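Local atomic coordinates of myosin-4 (Saccharomyces cerevisiae, PDB entry 3MMI), a protein that serves as a type V myosin motor of the mRNA localization machinery, recruited through SHE3 to messages such as ASH1 mRNA, here seen as its globular tail. Residues Thr59-Ser64 / Ser75-Lys80; Ser109-Phe114 / Asn143-Val148; Ala116-Leu121 / Ile136-Leu141; Lys151-Trp156 / His212-Asn217. All coordinates share one frame; numbering follows the deposited sequence.

Contact 1. Residues Thr59-Ser64 / Ser75-Lys80; sequences TTVVSS and SKFISK
Val61 presses onto the ring of Phe77 where two successive helices, 53-67 and 71-91, form an antiparallel helical hairpin in the globular tail; the axes of the two short segments lie 10.2 Å apart and run at 162°. The contact is wholly apolar. With CG of Phe77 anti to its backbone N (chi1 162°), the ring reaches across to the other helix. Val61 CG1 sits over one face, 3.6 Å from the ring centroid and close to the normal, which makes a CH-pi contact displaced toward the rim, and Val61 CB comes equally near to CZ of Phe77. Val62 works on the same ring from another direction: its CG2 lies in the ring plane, at the edge, 3.8 Å from Phe77 CE2. Tyr29 flanks Val61, while Thr30 and Val33 touch Phe77, so helix 26-37 closes over this part of the hairpin. Were Phe77 an alanine, Val61 CG1 would probably lose the ring face it rests on, and a gap would open between the helices. The chi1 of Val62 (173°) sets CG2 beside its own backbone N, from where that methyl also reaches Ile78, meeting CG1 at 3.5 Å.

Contact 2. Residues Ser109-Phe114 / Asn143-Val148; sequences SRLPAF and NETLKV
Thr145 pushes its methyl into the first turn of helix 111-119, between Leu111 and Pro112. The CG2 atom of Thr145 lies 3.2 Å from Pro112 CD and equally near to CG of the same ring, while Leu111 CB stands 3.4 Å from that CG2. All three separations are shorter than ordinary van der Waals contact, so the packing round this methyl is tight, perhaps slightly strained. The hydroxyl branch turns to Leu111, with OG1 of Thr145 at 3.7 Å from Leu111 CD1. One helical position further on, Leu146 lies beside the proline, and its CD1 meets Pro112 CG more loosely, at 4.2 Å. The backbones come close, CA of Pro112 and CA of Leu146 being 5.8 Å apart, with a proline and a threonine making the shortest side-chain contacts. Farther out, Leu111 also touches Ile55 and Leu82, and Leu146 leans on Lys355 and Leu358 of the C-terminal loop. The contact thus packs the start of helix 111-119 against the long helix 132-168, with helices 53-67 and 71-91 bordering Leu111.

Contact 3. Residues Ala116-Leu121 / Ile136-Leu141; sequences ANQKTL and IYLNDL
Leu138 and Lys119 make the tightest apolar touch of this contact, CD1 of Leu138 coming to 3.3 Å from Lys119 CB, nearer than normal van der Waals distance. The leucine points into the other segment with CG anti to its carbonyl carbon (chi1 -72°), and its two methyls divide the work. CD1 lies against the CA and CB of Lys119, while CD2 meets CB of Gln118 at 3.7 Å. Leu138 therefore acts as a buried wedge between the roots of two polar side chains, whose aliphatic beginnings supply the greasy surface and whose polar ends lead elsewhere. The backbones are close as well, CA of Lys119 and CA of Leu138 being 6.2 Å apart.

The polar part of the contact belongs to Lys119. Its CG stands between the backbone N and the carbonyl carbon (chi1 83°), and bends farther out bring the chain obliquely across Asn139. There CE passes 3.8 Å from OD1 of Asn139, an exposed residue at the border of the contact, and NZ comes 3.8 Å from Asn139 CA; these are packing distances. The ammonium itself finds its charge partner one turn beyond Leu138, in a salt bridge with Glu142, which probably helps to keep the long chain in place. On the other flank, Gln118 touches Ser63 of helix 53-67.

The arrangement is helix-helix packing within the all-helical globular tail, an aliphatic centre with a salt bridge at its margin, and it joins the later part of helix 111-119 to helix 132-168 in the Dilute region.

Contact 4. Residues Lys151-Trp156 / His212-Asn217; sequences KIYSTW and HTKIFN
Two long helices of the Dilute region, 132-168 and 209-234, meet near the centre of the globular tail, and Tyr153 reaches across between them. The backbones stay well separated, CA of Tyr153 and CA of Ile215 being 9.5 Å apart, so long side chains do the bridging. A chi1 of 169° swings the phenol off its own helix toward 209-234. Ile215 meets it at the edge, in the ring plane: CG1 of the isoleucine lies 3.8 Å from Tyr153 CE1, and the same atom is 3.7 Å from OH. That hydroxyl also settles over the helix backbone, 3.7 Å from Ile215 CA.

Lys214 comes from another side. A kink near the end of its chain brings NZ to 4.0 Å from Tyr153 CE2, at an oblique angle to the ring. The two polar ends share a partner one turn further along helix 209-234: the OD2 atom of Asp218 is hydrogen-bonded to Tyr153 OH and forms a salt bridge with Lys214 NZ. NZ also bonds the backbone carbonyl of Asp352, so the ammonium of this buried lysine has two partners, and the nearby positive charge probably helps hold Asp218 ionised. A phenylalanine in place of Tyr153 would probably leave Asp218 without its hydroxyl partner, though Lys214 would remain beside it. Leu105 of helix 97-108 also touches Tyr153. On the other helix, CG1 of Ile215 is anti to its carbonyl carbon (chi1 -70°), the torsion that sets this atom against the phenol edge.

Contacts 2, 3 and 4 share the long helix 132-168, and contacts 2 and 3 pair it with the same partner, helix 111-119, at opposite ends of that short helix. Contact 1 joins the preceding hairpin and touches both: Phe114 packs on Val62, and Leu141 on Ile78. Contacts 1, 2 and 4 are buried, contact 3 only partly. Contact 4 lies about 4 Å from the chain centre, against about 28 Å for contacts 1 and 3, measured between centres. Contact 1 is aromatic and aliphatic, contact 2 close-packed around a methyl. In contacts 3 and 4 apolar packing is joined by a lysine whose acid partner lies just outside the segments, at the margin in contact 3 and in the interior in contact 4.

Contact 1. Residues Thr59-Ser64 / Ser75-Lys80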
loop_
_atom_site.group_PDB
_atom_site.type_symbol
_atom_site.label_atom_id
_atom_site.label_comp_id
_atom_site.label_asym_id
_atom_site.label_seq_id
_atom_site.Cartn_x
_atom_site.Cartn_y
_atom_site.Cartn_z
ATOM N N THR A 59 -21.922 -12.909 5.783
ATOM C CA THR A 59 -22.327 -13.397 4.525
ATOM C C THR A 59 -23.593 -14.246 4.641
ATOM O O THR A 59 -24.443 -14.238 3.741
ATOM C CB THR A 59 -21.133 -14.128 3.885
ATOM O OG1 THR A 59 -21.121 -13.826 2.491
ATOM C CG2 THR A 59 -21.157 -15.657 4.071
ATOM N N THR A 60 -23.732 -14.954 5.777
ATOM C CA THR A 60 -24.977 -15.662 6.089
ATOM C C THR A 60 -26.137 -14.701 6.199
ATOM O O THR A 60 -27.149 -14.968 5.646
ATOM C CB THR A 60 -24.887 -16.512 7.388
ATOM O OG1 THR A 60 -23.979 -17.607 7.196
ATOM C CG2 THR A 60 -26.243 -17.060 7.750
ATOM N N VAL A 61 -25.973 -13.580 6.886
ATOM C CA VAL A 61 -27.094 -12.673 7.080
ATOM C C VAL A 61 -27.431 -12.054 5.718
ATOM O O VAL A 61 -28.598 -12.072 5.286
ATOM C CB VAL A 61 -26.794 -11.565 8.092
ATOM C CG1 VAL A 61 -27.900 -10.574 8.135
ATOM C CG2 VAL A 61 -26.557 -12.127 9.463
ATOM N N VAL A 62 -26.410 -11.498 5.041
ATOM C CA VAL A 62 -26.655 -10.894 3.710
ATOM C C VAL A 62 -27.314 -11.836 2.741
ATOM O O VAL A 62 -28.304 -11.448 2.084
ATOM C CB VAL A 62 -25.363 -10.390 3.001
ATOM C CG1 VAL A 62 -25.660 -9.948 1.617
ATOM C CG2 VAL A 62 -24.688 -9.300 3.817
ATOM N N SER A 63 -26.760 -13.040 2.586
ATOM C CA SER A 63 -27.500 -13.960 1.710
ATOM C C SER A 63 -28.919 -14.382 2.122
ATOM O O SER A 63 -29.737 -14.549 1.232
ATOM C CB SER A 63 -26.703 -15.137 1.190
ATOM O OG SER A 63 -26.830 -16.206 2.030
ATOM N N SER A 64 -29.232 -14.480 3.419
ATOM C CA SER A 64 -30.649 -14.737 3.819
ATOM C C SER A 64 -31.496 -13.577 3.332
ATOM O O SER A 64 -32.419 -13.755 2.562
ATOM C CB SER A 64 -30.804 -14.936 5.348
ATOM O OG SER A 64 -32.166 -15.159 5.693
ATOM N N SER A 75 -28.575 -3.688 2.330
ATOM C CA SER A 75 -27.785 -2.521 2.213
ATOM C C SER A 75 -27.501 -1.862 3.574
ATOM O O SER A 75 -26.329 -1.516 3.869
ATOM C CB SER A 75 -28.460 -1.586 1.219
ATOM O OG SER A 75 -28.352 -0.197 1.584
ATOM N N LYS A 76 -28.534 -1.724 4.434
ATOM C CA LYS A 76 -28.332 -1.018 5.718
ATOM C C LYS A 76 -27.449 -1.862 6.632
ATOM O O LYS A 76 -26.617 -1.361 7.394
ATOM C CB LYS A 76 -29.688 -0.635 6.398
ATOM N N PHE A 77 -27.693 -3.147 6.615
ATOM C CA PHE A 77 -26.995 -4.062 7.506
ATOM C C PHE A 77 -25.495 -4.042 7.089
ATOM O O PHE A 77 -24.585 -3.909 7.920
ATOM C CB PHE A 77 -27.584 -5.477 7.336
ATOM C CG PHE A 77 -26.700 -6.570 7.865
ATOM C CD1 PHE A 77 -26.543 -6.773 9.252
ATOM C CD2 PHE A 77 -25.983 -7.389 6.985
ATOM C CE1 PHE A 77 -25.695 -7.774 9.764
ATOM C CE2 PHE A 77 -25.111 -8.397 7.472
ATOM C CZ PHE A 77 -24.961 -8.585 8.860
ATOM N N ILE A 78 -25.262 -4.176 5.784
ATOM C CA ILE A 78 -23.907 -4.171 5.242
ATOM C C ILE A 78 -23.222 -2.841 5.540
ATOM O O ILE A 78 -22.055 -2.817 5.926
ATOM C CB ILE A 78 -23.884 -4.454 3.696
ATOM C CG1 ILE A 78 -23.746 -5.953 3.393
ATOM C CG2 ILE A 78 -22.682 -3.847 3.106
ATOM C CD1 ILE A 78 -22.411 -6.533 3.962
ATOM N N SER A 79 -23.957 -1.724 5.402
ATOM C CA SER A 79 -23.372 -0.401 5.789
ATOM C C SER A 79 -22.882 -0.355 7.203
ATOM O O SER A 79 -21.702 -0.009 7.406
ATOM C CB SER A 79 -24.307 0.780 5.508
ATOM O OG SER A 79 -24.611 0.784 4.111
ATOM N N LYS A 80 -23.736 -0.732 8.171
ATOM C CA LYS A 80 -23.327 -0.683 9.569
ATOM C C LYS A 80 -22.106 -1.595 9.782
ATOM O O LYS A 80 -21.138 -1.191 10.432
ATOM C CB LYS A 80 -24.490 -1.044 10.565
#

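Contact 2. Residues Ser109-Phe114 / Asn143-Val148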
loop_
_atom_site.group_PDB
_atom_site.type_symbol
_atom_site.label_atom_id
_atom_site.label_comp_id
_atom_site.label_asym_id
_atom_site.label_seq_id
_atom_site.Cartn_x
_atom_site.Cartn_y
_atom_site.Cartn_z
ATOM N N SER A 109 -12.090 -9.008 2.315
ATOM C CA SER A 109 -11.591 -9.177 0.977
ATOM C C SER A 109 -12.406 -10.180 0.213
ATOM O O SER A 109 -12.315 -10.251 -1.007
ATOM C CB SER A 109 -10.093 -9.540 0.906
ATOM O OG SER A 109 -9.942 -10.959 1.050
ATOM N N ARG A 110 -13.264 -10.879 0.906
ATOM C CA ARG A 110 -14.087 -11.916 0.280
ATOM C C ARG A 110 -15.490 -11.389 -0.061
ATOM O O ARG A 110 -16.237 -12.075 -0.700
ATOM C CB ARG A 110 -14.193 -13.157 1.240
ATOM C CG ARG A 110 -12.903 -14.023 1.292
ATOM C CD ARG A 110 -12.576 -14.721 2.582
ATOM N NE ARG A 110 -11.100 -15.005 2.688
ATOM C CZ ARG A 110 -10.579 -16.085 2.150
ATOM N NH1 ARG A 110 -11.353 -16.879 1.460
ATOM N NH2 ARG A 110 -9.335 -16.383 2.282
ATOM N N LEU A 111 -15.875 -10.232 0.458
ATOM C CA LEU A 111 -17.240 -9.646 0.188
ATOM C C LEU A 111 -17.522 -9.415 -1.314
ATOM O O LEU A 111 -18.535 -9.818 -1.819
ATOM C CB LEU A 111 -17.444 -8.345 0.962
ATOM C CG LEU A 111 -17.899 -8.406 2.378
ATOM C CD1 LEU A 111 -18.059 -7.046 2.920
ATOM C CD2 LEU A 111 -19.267 -9.107 2.351
ATOM N N PRO A 112 -16.583 -8.822 -2.059
ATOM C CA PRO A 112 -16.749 -8.666 -3.509
ATOM C C PRO A 112 -16.966 -9.949 -4.307
ATOM O O PRO A 112 -17.872 -9.995 -5.163
ATOM C CB PRO A 112 -15.426 -8.010 -3.922
ATOM C CG PRO A 112 -15.046 -7.238 -2.807
ATOM C CD PRO A 112 -15.348 -8.145 -1.630
ATOM N N ALA A 113 -16.186 -11.001 -4.048
ATOM C CA ALA A 113 -16.436 -12.280 -4.741
ATOM C C ALA A 113 -17.705 -12.996 -4.270
ATOM O O ALA A 113 -18.299 -13.727 -5.071
ATOM C CB ALA A 113 -15.195 -13.292 -4.641
ATOM N N PHE A 114 -18.126 -12.756 -2.998
ATOM C CA PHE A 114 -19.382 -13.317 -2.427
ATOM C C PHE A 114 -20.512 -12.746 -3.260
ATOM O O PHE A 114 -21.223 -13.510 -3.872
ATOM C CB PHE A 114 -19.539 -12.940 -0.944
ATOM C CG PHE A 114 -20.968 -13.005 -0.439
ATOM C CD1 PHE A 114 -21.598 -14.248 -0.260
ATOM C CD2 PHE A 114 -21.669 -11.849 -0.145
ATOM C CE1 PHE A 114 -22.926 -14.332 0.189
ATOM C CE2 PHE A 114 -23.006 -11.908 0.318
ATOM C CZ PHE A 114 -23.633 -13.153 0.485
ATOM N N ASN A 143 -19.358 -3.645 -6.350
ATOM C CA ASN A 143 -18.536 -2.476 -6.553
ATOM C C ASN A 143 -18.342 -1.688 -5.284
ATOM O O ASN A 143 -17.215 -1.240 -5.008
ATOM C CB ASN A 143 -19.037 -1.558 -7.682
ATOM C CG ASN A 143 -19.239 -2.294 -9.019
ATOM O OD1 ASN A 143 -18.460 -3.156 -9.412
ATOM N ND2 ASN A 143 -20.319 -1.932 -9.734
ATOM N N GLU A 144 -19.388 -1.549 -4.503
ATOM C CA GLU A 144 -19.305 -0.726 -3.318
ATOM C C GLU A 144 -18.499 -1.335 -2.166
ATOM O O GLU A 144 -17.864 -0.651 -1.414
ATOM C CB GLU A 144 -20.708 -0.378 -2.842
ATOM C CG GLU A 144 -21.321 0.687 -3.686
ATOM C CD GLU A 144 -20.792 2.033 -3.318
ATOM O OE1 GLU A 144 -20.848 2.370 -2.077
ATOM O OE2 GLU A 144 -20.339 2.720 -4.270
ATOM N N THR A 145 -18.625 -2.634 -1.995
ATOM C CA THR A 145 -17.859 -3.379 -1.018
ATOM C C THR A 145 -16.319 -3.270 -1.384
ATOM O O THR A 145 -15.467 -3.002 -0.543
ATOM C CB THR A 145 -18.458 -4.791 -1.087
ATOM O OG1 THR A 145 -19.288 -5.055 0.070
ATOM C CG2 THR A 145 -17.524 -5.781 -1.324
ATOM N N LEU A 146 -16.011 -3.449 -2.664
ATOM C CA LEU A 146 -14.683 -3.202 -3.210
ATOM C C LEU A 146 -14.114 -1.805 -2.910
ATOM O O LEU A 146 -12.958 -1.687 -2.442
ATOM C CB LEU A 146 -14.667 -3.483 -4.686
ATOM C CG LEU A 146 -13.279 -3.436 -5.307
ATOM C CD1 LEU A 146 -12.450 -4.585 -4.703
ATOM C CD2 LEU A 146 -13.344 -3.552 -6.803
ATOM N N LYS A 147 -14.935 -0.756 -3.119
ATOM C CA LYS A 147 -14.513 0.595 -2.741
ATOM C C LYS A 147 -14.206 0.752 -1.252
ATOM O O LYS A 147 -13.204 1.397 -0.925
ATOM C CB LYS A 147 -15.491 1.714 -3.172
ATOM C CG LYS A 147 -15.811 1.799 -4.692
ATOM N N VAL A 148 -15.069 0.275 -0.362
ATOM C CA VAL A 148 -14.765 0.321 1.071
ATOM C C VAL A 148 -13.484 -0.468 1.431
ATOM O O VAL A 148 -12.671 0.025 2.162
ATOM C CB VAL A 148 -15.922 -0.173 1.965
ATOM C CG1 VAL A 148 -15.528 -0.112 3.401
ATOM C CG2 VAL A 148 -17.144 0.707 1.741
#

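Contact 3. Residues Ala116-Leu121 / Ile136-Leu141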
loop_
_atom_site.group_PDB
_atom_site.type_symbol
_atom_site.label_atom_id
_atom_site.label_comp_id
_atom_site.label_asym_id
_atom_site.label_seq_id
_atom_site.Cartn_x
_atom_site.Cartn_y
_atom_site.Cartn_z
ATOM N N ALA A 116 -20.409 -11.447 -6.228
ATOM C CA ALA A 116 -20.307 -12.002 -7.597
ATOM C C ALA A 116 -20.827 -13.395 -7.643
ATOM O O ALA A 116 -21.539 -13.736 -8.623
ATOM C CB ALA A 116 -18.866 -11.990 -8.132
ATOM N N ASN A 117 -20.466 -14.229 -6.635
ATOM C CA ASN A 117 -21.053 -15.588 -6.570
ATOM C C ASN A 117 -22.571 -15.629 -6.185
ATOM O O ASN A 117 -23.249 -16.546 -6.517
ATOM C CB ASN A 117 -20.229 -16.617 -5.728
ATOM C CG ASN A 117 -20.788 -18.113 -5.888
ATOM O OD1 ASN A 117 -21.495 -18.651 -4.998
ATOM N ND2 ASN A 117 -20.541 -18.714 -7.065
ATOM N N GLN A 118 -23.088 -14.651 -5.463
ATOM C CA GLN A 118 -24.497 -14.653 -5.183
ATOM C C GLN A 118 -25.231 -14.483 -6.486
ATOM O O GLN A 118 -26.323 -14.954 -6.665
ATOM C CB GLN A 118 -24.873 -13.549 -4.213
ATOM C CG GLN A 118 -24.645 -13.974 -2.825
ATOM C CD GLN A 118 -25.634 -15.007 -2.356
ATOM O OE1 GLN A 118 -25.283 -16.145 -2.054
ATOM N NE2 GLN A 118 -26.892 -14.582 -2.246
ATOM N N LYS A 119 -24.651 -13.777 -7.427
ATOM C CA LYS A 119 -25.497 -13.317 -8.469
ATOM C C LYS A 119 -25.599 -14.394 -9.526
ATOM O O LYS A 119 -26.559 -14.481 -10.336
ATOM C CB LYS A 119 -25.061 -11.930 -8.953
ATOM C CG LYS A 119 -23.966 -11.853 -9.940
ATOM C CD LYS A 119 -24.079 -10.469 -10.565
ATOM C CE LYS A 119 -22.720 -9.772 -10.686
ATOM N NZ LYS A 119 -22.179 -9.260 -9.319
ATOM N N THR A 120 -24.647 -15.295 -9.415
ATOM C CA THR A 120 -24.606 -16.428 -10.286
ATOM C C THR A 120 -25.871 -17.333 -10.178
ATOM O O THR A 120 -26.105 -18.168 -11.071
ATOM C CB THR A 120 -23.346 -17.294 -10.071
ATOM O OG1 THR A 120 -23.594 -18.568 -10.651
ATOM C CG2 THR A 120 -23.119 -17.590 -8.648
ATOM N N LEU A 121 -26.678 -17.144 -9.116
ATOM C CA LEU A 121 -27.865 -18.014 -8.872
ATOM C C LEU A 121 -29.165 -17.272 -9.169
ATOM O O LEU A 121 -30.257 -17.834 -9.010
ATOM C CB LEU A 121 -27.915 -18.374 -7.381
ATOM C CG LEU A 121 -26.647 -18.172 -6.549
ATOM C CD1 LEU A 121 -26.866 -18.604 -5.060
ATOM C CD2 LEU A 121 -25.535 -18.956 -7.218
ATOM N N ILE A 136 -28.972 -6.396 -10.113
ATOM C CA ILE A 136 -28.501 -5.048 -9.973
ATOM C C ILE A 136 -28.034 -4.725 -8.569
ATOM O O ILE A 136 -26.956 -4.127 -8.444
ATOM C CB ILE A 136 -29.583 -4.005 -10.381
ATOM C CG1 ILE A 136 -29.830 -4.065 -11.895
ATOM C CG2 ILE A 136 -29.249 -2.576 -9.923
ATOM C CD1 ILE A 136 -31.108 -3.283 -12.334
ATOM N N TYR A 137 -28.822 -5.061 -7.531
ATOM C CA TYR A 137 -28.341 -4.911 -6.157
ATOM C C TYR A 137 -26.928 -5.566 -5.962
ATOM O O TYR A 137 -26.047 -4.981 -5.406
ATOM C CB TYR A 137 -29.372 -5.467 -5.130
ATOM C CG TYR A 137 -28.848 -5.427 -3.756
ATOM C CD1 TYR A 137 -28.884 -4.263 -3.007
ATOM C CD2 TYR A 137 -28.219 -6.597 -3.206
ATOM C CE1 TYR A 137 -28.350 -4.221 -1.758
ATOM C CE2 TYR A 137 -27.694 -6.580 -1.898
ATOM C CZ TYR A 137 -27.747 -5.396 -1.207
ATOM O OH TYR A 137 -27.178 -5.310 0.043
ATOM N N LEU A 138 -26.767 -6.795 -6.429
ATOM C CA LEU A 138 -25.612 -7.566 -6.100
ATOM C C LEU A 138 -24.435 -7.001 -6.876
ATOM O O LEU A 138 -23.294 -6.973 -6.388
ATOM C CB LEU A 138 -25.808 -9.033 -6.428
ATOM C CG LEU A 138 -26.758 -9.868 -5.542
ATOM C CD1 LEU A 138 -26.844 -11.191 -6.251
ATOM C CD2 LEU A 138 -26.166 -10.046 -4.146
ATOM N N ASN A 139 -24.711 -6.543 -8.088
ATOM C CA ASN A 139 -23.721 -5.825 -8.882
ATOM C C ASN A 139 -23.200 -4.611 -8.157
ATOM O O ASN A 139 -21.983 -4.367 -8.116
ATOM C CB ASN A 139 -24.307 -5.389 -10.203
ATOM C CG ASN A 139 -23.247 -5.155 -11.250
ATOM O OD1 ASN A 139 -22.548 -6.083 -11.675
ATOM N ND2 ASN A 139 -23.114 -3.913 -11.659
ATOM N N ASP A 140 -24.100 -3.914 -7.482
ATOM C CA ASP A 140 -23.735 -2.711 -6.805
ATOM C C ASP A 140 -23.010 -3.082 -5.557
ATOM O O ASP A 140 -22.104 -2.358 -5.156
ATOM C CB ASP A 140 -24.974 -1.917 -6.478
ATOM C CG ASP A 140 -24.691 -0.592 -5.856
ATOM O OD1 ASP A 140 -24.189 0.321 -6.527
ATOM O OD2 ASP A 140 -24.991 -0.431 -4.690
ATOM N N LEU A 141 -23.416 -4.196 -4.924
ATOM C CA LEU A 141 -22.824 -4.605 -3.651
ATOM C C LEU A 141 -21.337 -4.899 -3.934
ATOM O O LEU A 141 -20.447 -4.558 -3.167
ATOM C CB LEU A 141 -23.590 -5.821 -3.071
ATOM C CG LEU A 141 -23.011 -6.501 -1.835
ATOM C CD1 LEU A 141 -23.071 -5.587 -0.649
ATOM C CD2 LEU A 141 -23.742 -7.810 -1.522
#

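Contact 4. Residues Lys151-Trp156 / His212-Asn217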
loop_
_atom_site.group_PDB
_atom_site.type_symbol
_atom_site.label_atom_id
_atom_site.label_comp_id
_atom_site.label_asym_id
_atom_site.label_seq_id
_atom_site.Cartn_x
_atom_site.Cartn_y
_atom_site.Cartn_z
ATOM N N LYS A 151 -10.460 1.616 0.503
ATOM C CA LYS A 151 -10.277 2.652 1.542
ATOM C C LYS A 151 -9.581 2.099 2.816
ATOM O O LYS A 151 -8.576 2.648 3.275
ATOM C CB LYS A 151 -11.641 3.256 1.940
ATOM C CG LYS A 151 -11.600 4.373 2.941
ATOM N N ILE A 152 -10.163 1.045 3.424
ATOM C CA ILE A 152 -9.623 0.548 4.706
ATOM C C ILE A 152 -8.195 -0.027 4.437
ATOM O O ILE A 152 -7.287 0.176 5.159
ATOM C CB ILE A 152 -10.528 -0.559 5.275
ATOM C CG1 ILE A 152 -11.966 -0.014 5.532
ATOM C CG2 ILE A 152 -9.908 -1.131 6.609
ATOM C CD1 ILE A 152 -12.960 -1.080 6.025
ATOM N N TYR A 153 -8.064 -0.795 3.371
ATOM C CA TYR A 153 -6.814 -1.394 3.032
ATOM C C TYR A 153 -5.673 -0.347 2.949
ATOM O O TYR A 153 -4.631 -0.468 3.669
ATOM C CB TYR A 153 -6.936 -2.145 1.743
ATOM C CG TYR A 153 -5.613 -2.604 1.152
ATOM C CD1 TYR A 153 -5.032 -3.793 1.546
ATOM C CD2 TYR A 153 -4.992 -1.876 0.166
ATOM C CE1 TYR A 153 -3.819 -4.206 1.042
ATOM C CE2 TYR A 153 -3.818 -2.301 -0.400
ATOM C CZ TYR A 153 -3.240 -3.484 0.075
ATOM O OH TYR A 153 -2.067 -3.875 -0.492
ATOM N N SER A 154 -5.882 0.717 2.155
ATOM C CA SER A 154 -4.835 1.724 1.974
ATOM C C SER A 154 -4.472 2.436 3.237
ATOM O O SER A 154 -3.318 2.704 3.489
ATOM C CB SER A 154 -5.195 2.819 0.929
ATOM O OG SER A 154 -5.775 2.177 -0.176
ATOM N N THR A 155 -5.469 2.823 4.005
ATOM C CA THR A 155 -5.120 3.535 5.225
ATOM C C THR A 155 -4.476 2.596 6.237
ATOM O O THR A 155 -3.561 2.995 6.914
ATOM C CB THR A 155 -6.209 4.493 5.729
ATOM O OG1 THR A 155 -6.505 4.211 7.097
ATOM C CG2 THR A 155 -7.423 4.318 4.991
ATOM N N TRP A 156 -4.889 1.341 6.280
ATOM C CA TRP A 156 -4.220 0.383 7.184
ATOM C C TRP A 156 -2.716 0.159 6.757
ATOM O O TRP A 156 -1.780 0.221 7.573
ATOM C CB TRP A 156 -4.992 -0.941 7.350
ATOM C CG TRP A 156 -4.111 -2.060 7.916
ATOM C CD1 TRP A 156 -3.880 -2.348 9.234
ATOM C CD2 TRP A 156 -3.304 -2.987 7.161
ATOM N NE1 TRP A 156 -2.996 -3.434 9.355
ATOM C CE2 TRP A 156 -2.620 -3.828 8.100
ATOM C CE3 TRP A 156 -3.114 -3.210 5.797
ATOM C CZ2 TRP A 156 -1.759 -4.890 7.694
ATOM C CZ3 TRP A 156 -2.243 -4.249 5.386
ATOM C CH2 TRP A 156 -1.569 -5.061 6.335
ATOM N N HIS A 212 -2.056 -11.508 -1.688
ATOM C CA HIS A 212 -0.772 -11.704 -0.971
ATOM C C HIS A 212 0.368 -11.052 -1.736
ATOM O O HIS A 212 1.131 -10.251 -1.220
ATOM C CB HIS A 212 -0.510 -13.196 -0.930
ATOM C CG HIS A 212 0.498 -13.632 0.080
ATOM N ND1 HIS A 212 0.237 -14.654 0.967
ATOM C CD2 HIS A 212 1.800 -13.285 0.269
ATOM C CE1 HIS A 212 1.336 -14.924 1.657
ATOM N NE2 HIS A 212 2.298 -14.095 1.267
ATOM N N THR A 213 0.405 -11.342 -3.019
ATOM C CA THR A 213 1.328 -10.675 -3.929
ATOM C C THR A 213 1.055 -9.195 -4.084
ATOM O O THR A 213 1.996 -8.386 -4.103
ATOM C CB THR A 213 1.367 -11.326 -5.389
ATOM O OG1 THR A 213 0.070 -11.192 -6.032
ATOM C CG2 THR A 213 1.638 -12.775 -5.268
ATOM N N LYS A 214 -0.211 -8.787 -4.139
ATOM C CA LYS A 214 -0.467 -7.313 -4.166
ATOM C C LYS A 214 0.103 -6.625 -2.899
ATOM O O LYS A 214 0.737 -5.574 -2.977
ATOM C CB LYS A 214 -1.971 -7.002 -4.416
ATOM C CG LYS A 214 -2.338 -5.649 -4.142
ATOM C CD LYS A 214 -3.690 -5.244 -4.703
ATOM C CE LYS A 214 -3.591 -3.825 -5.288
ATOM N NZ LYS A 214 -3.279 -2.868 -4.307
ATOM N N ILE A 215 -0.189 -7.201 -1.726
ATOM C CA ILE A 215 0.309 -6.650 -0.445
ATOM C C ILE A 215 1.856 -6.473 -0.491
ATOM O O ILE A 215 2.402 -5.455 -0.019
ATOM C CB ILE A 215 -0.147 -7.456 0.773
ATOM C CG1 ILE A 215 -1.650 -7.279 1.002
ATOM C CG2 ILE A 215 0.615 -6.902 2.044
ATOM C CD1 ILE A 215 -2.332 -8.203 1.790
ATOM N N PHE A 216 2.547 -7.428 -1.079
ATOM C CA PHE A 216 3.980 -7.334 -1.116
ATOM C C PHE A 216 4.462 -6.232 -2.109
ATOM O O PHE A 216 5.448 -5.575 -1.850
ATOM C CB PHE A 216 4.648 -8.679 -1.509
ATOM C CG PHE A 216 4.702 -9.739 -0.361
ATOM C CD1 PHE A 216 4.577 -9.389 1.006
ATOM C CD2 PHE A 216 4.901 -11.075 -0.672
ATOM C CE1 PHE A 216 4.654 -10.372 2.038
ATOM C CE2 PHE A 216 4.957 -12.066 0.360
ATOM C CZ PHE A 216 4.835 -11.687 1.708
ATOM N N ASN A 217 3.815 -6.136 -3.295
ATOM C CA ASN A 217 4.015 -4.985 -4.197
ATOM C C ASN A 217 3.726 -3.641 -3.499
ATOM O O ASN A 217 4.527 -2.736 -3.630
ATOM C CB ASN A 217 3.179 -5.092 -5.515
ATOM C CG ASN A 217 3.693 -6.213 -6.455
ATOM O OD1 ASN A 217 2.953 -7.132 -6.834
ATOM N ND2 ASN A 217 4.969 -6.181 -6.759
#